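Local structure of F1 capsule-anchoring protein (Yersinia pestis, 3FCG) at residues A27-L32 and E41-G46. The protein belongs to the outer membrane usher family and, through its middle domain, is crucial for secretion of Caf1 capsule fibres. Sequence-based numbering, arbitrary orientation.
Sequences ARVEVL and ELVPSG
The open end of a beta hairpin, where strand 27-32 pairs antiparallel with the last residues of strand 37-43, is held chiefly by the backbone pair Val29-Glu41. These two bond both ways: Val29 N gives to Glu41 O at 2.9 Å, and Glu41 N to Val29 O at 3.2 Å. Two residues along, past Arg28 and Leu42, Val43 N meets Ala27 O at 2.9 Å and almost straight (172° at the hydrogen), while the return bond from Ala27 N to Val43 O is longer and bent, 137°. Ala27 O also takes a CA-H contact from Leu42.

In between, Arg28 faces Leu42 as a non-hydrogen-bonded pair. Leu42 CD2 reaches Arg28 CB at 3.8 Å, so the arginine meets leucine by the root of its chain. Its guanidinium leads away, NH1 bonding Asn40 OD1 in the same hairpin.

The other face carries Ala27, Val29, Val43 and Glu41, whose carboxylate end leads off. There Val29 and Val43 touch through their CG2 methyls, 3.7 Å apart, the two side chains crossing obliquely. CG2 of Val29 lies beside its own backbone N, with CG1 anti to that nitrogen (chi1 -170°). Phe48 and Leu50 of strand 46-50 also pack on Val29, and Ile66 of strand 60-67 meets Ala27.

Three good backbone bonds thus fix the register, the pairing slackens toward Ala27, and across both faces the side chains meet through carbon alone.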
loop_
_atom_site.group_PDB
_atom_site.type_symbol
_atom_site.label_atom_id
_atom_site.label_comp_id
_atom_site.label_asym_id
_atom_site.label_seq_id
_atom_site.Cartn_x
_atom_site.Cartn_y
_atom_site.Cartn_z
ATOM N N ALA A 27 10.162 -6.795 17.708
ATOM C CA ALA A 27 9.631 -5.702 18.513
ATOM C C ALA A 27 8.217 -5.251 18.146
ATOM O O ALA A 27 7.623 -5.734 17.179
ATOM C CB ALA A 27 10.594 -4.518 18.460
ATOM N N ARG A 28 7.691 -4.330 18.951
ATOM C CA ARG A 28 6.429 -3.653 18.686
ATOM C C ARG A 28 6.717 -2.205 18.318
ATOM O O ARG A 28 7.272 -1.454 19.125
ATOM C CB ARG A 28 5.524 -3.709 19.918
ATOM C CG ARG A 28 4.278 -2.835 19.825
ATOM C CD ARG A 28 3.347 -3.069 20.998
ATOM N NE ARG A 28 3.782 -2.403 22.224
ATOM C CZ ARG A 28 3.316 -1.234 22.656
ATOM N NH1 ARG A 28 2.393 -0.574 21.965
ATOM N NH2 ARG A 28 3.774 -0.719 23.787
ATOM N N VAL A 29 6.344 -1.816 17.102
ATOM C CA VAL A 29 6.555 -0.443 16.646
ATOM C C VAL A 29 5.272 0.375 16.766
ATOM O O VAL A 29 4.279 0.105 16.089
ATOM C CB VAL A 29 7.105 -0.376 15.202
ATOM C CG1 VAL A 29 7.538 1.043 14.871
ATOM C CG2 VAL A 29 8.280 -1.325 15.030
ATOM N N GLU A 30 5.313 1.374 17.641
ATOM C CA GLU A 30 4.176 2.249 17.892
ATOM C C GLU A 30 4.397 3.606 17.228
ATOM O O GLU A 30 5.497 4.163 17.291
ATOM C CB GLU A 30 3.977 2.420 19.399
ATOM C CG GLU A 30 2.728 3.194 19.797
ATOM C CD GLU A 30 2.600 3.372 21.299
ATOM O OE1 GLU A 30 3.592 3.133 22.021
ATOM O OE2 GLU A 30 1.505 3.752 21.762
ATOM N N VAL A 31 3.351 4.127 16.591
ATOM C CA VAL A 31 3.403 5.444 15.961
ATOM C C VAL A 31 2.408 6.387 16.634
ATOM O O VAL A 31 1.201 6.143 16.630
ATOM C CB VAL A 31 3.158 5.372 14.428
ATOM C CG1 VAL A 31 3.124 6.762 13.813
ATOM C CG2 VAL A 31 4.232 4.530 13.747
ATOM N N LEU A 32 2.937 7.455 17.225
ATOM C CA LEU A 32 2.131 8.464 17.906
ATOM C C LEU A 32 2.066 9.743 17.084
ATOM O O LEU A 32 3.018 10.083 16.379
ATOM C CB LEU A 32 2.724 8.785 19.279
ATOM C CG LEU A 32 2.785 7.709 20.360
ATOM C CD1 LEU A 32 3.864 8.069 21.352
ATOM C CD2 LEU A 32 1.450 7.560 21.064
ATOM N N GLU A 41 2.192 -2.184 15.354
ATOM C CA GLU A 41 2.501 -3.373 14.568
ATOM C C GLU A 41 3.666 -4.159 15.158
ATOM O O GLU A 41 4.736 -3.605 15.418
ATOM C CB GLU A 41 2.803 -2.981 13.117
ATOM C CG GLU A 41 2.911 -4.158 12.152
ATOM C CD GLU A 41 3.140 -3.729 10.710
ATOM O OE1 GLU A 41 2.512 -2.744 10.262
ATOM O OE2 GLU A 41 3.944 -4.390 10.016
ATOM N N LEU A 42 3.442 -5.453 15.369
ATOM C CA LEU A 42 4.493 -6.365 15.811
ATOM C C LEU A 42 5.258 -6.844 14.585
ATOM O O LEU A 42 4.656 -7.286 13.601
ATOM C CB LEU A 42 3.897 -7.550 16.576
ATOM C CG LEU A 42 3.154 -7.267 17.888
ATOM C CD1 LEU A 42 2.128 -8.351 18.165
ATOM C CD2 LEU A 42 4.116 -7.128 19.061
ATOM N N VAL A 43 6.583 -6.744 14.645
ATOM C CA VAL A 43 7.440 -7.044 13.493
ATOM C C VAL A 43 8.593 -7.991 13.843
ATOM O O VAL A 43 9.039 -8.024 14.993
ATOM C CB VAL A 43 8.024 -5.746 12.854
ATOM C CG1 VAL A 43 6.941 -4.967 12.116
ATOM C CG2 VAL A 43 8.713 -4.875 13.902
ATOM N N PRO A 44 9.074 -8.771 12.851
ATOM C CA PRO A 44 10.327 -9.507 13.029
ATOM C C PRO A 44 11.520 -8.556 13.129
ATOM O O PRO A 44 11.407 -7.383 12.757
ATOM C CB PRO A 44 10.430 -10.342 11.747
ATOM C CG PRO A 44 9.606 -9.611 10.746
ATOM C CD PRO A 44 8.472 -9.028 11.528
ATOM N N SER A 45 12.648 -9.063 13.623
ATOM C CA SER A 45 13.882 -8.277 13.745
ATOM C C SER A 45 14.381 -7.751 12.395
ATOM O O SER A 45 14.021 -8.277 11.337
ATOM C CB SER A 45 14.979 -9.103 14.432
ATOM O OG SER A 45 15.251 -10.298 13.715
ATOM N N GLY A 46 15.206 -6.708 12.445
ATOM C CA GLY A 46 15.762 -6.095 11.242
ATOM C C GLY A 46 14.879 -5.000 10.666
ATOM O O GLY A 46 14.159 -4.328 11.412
#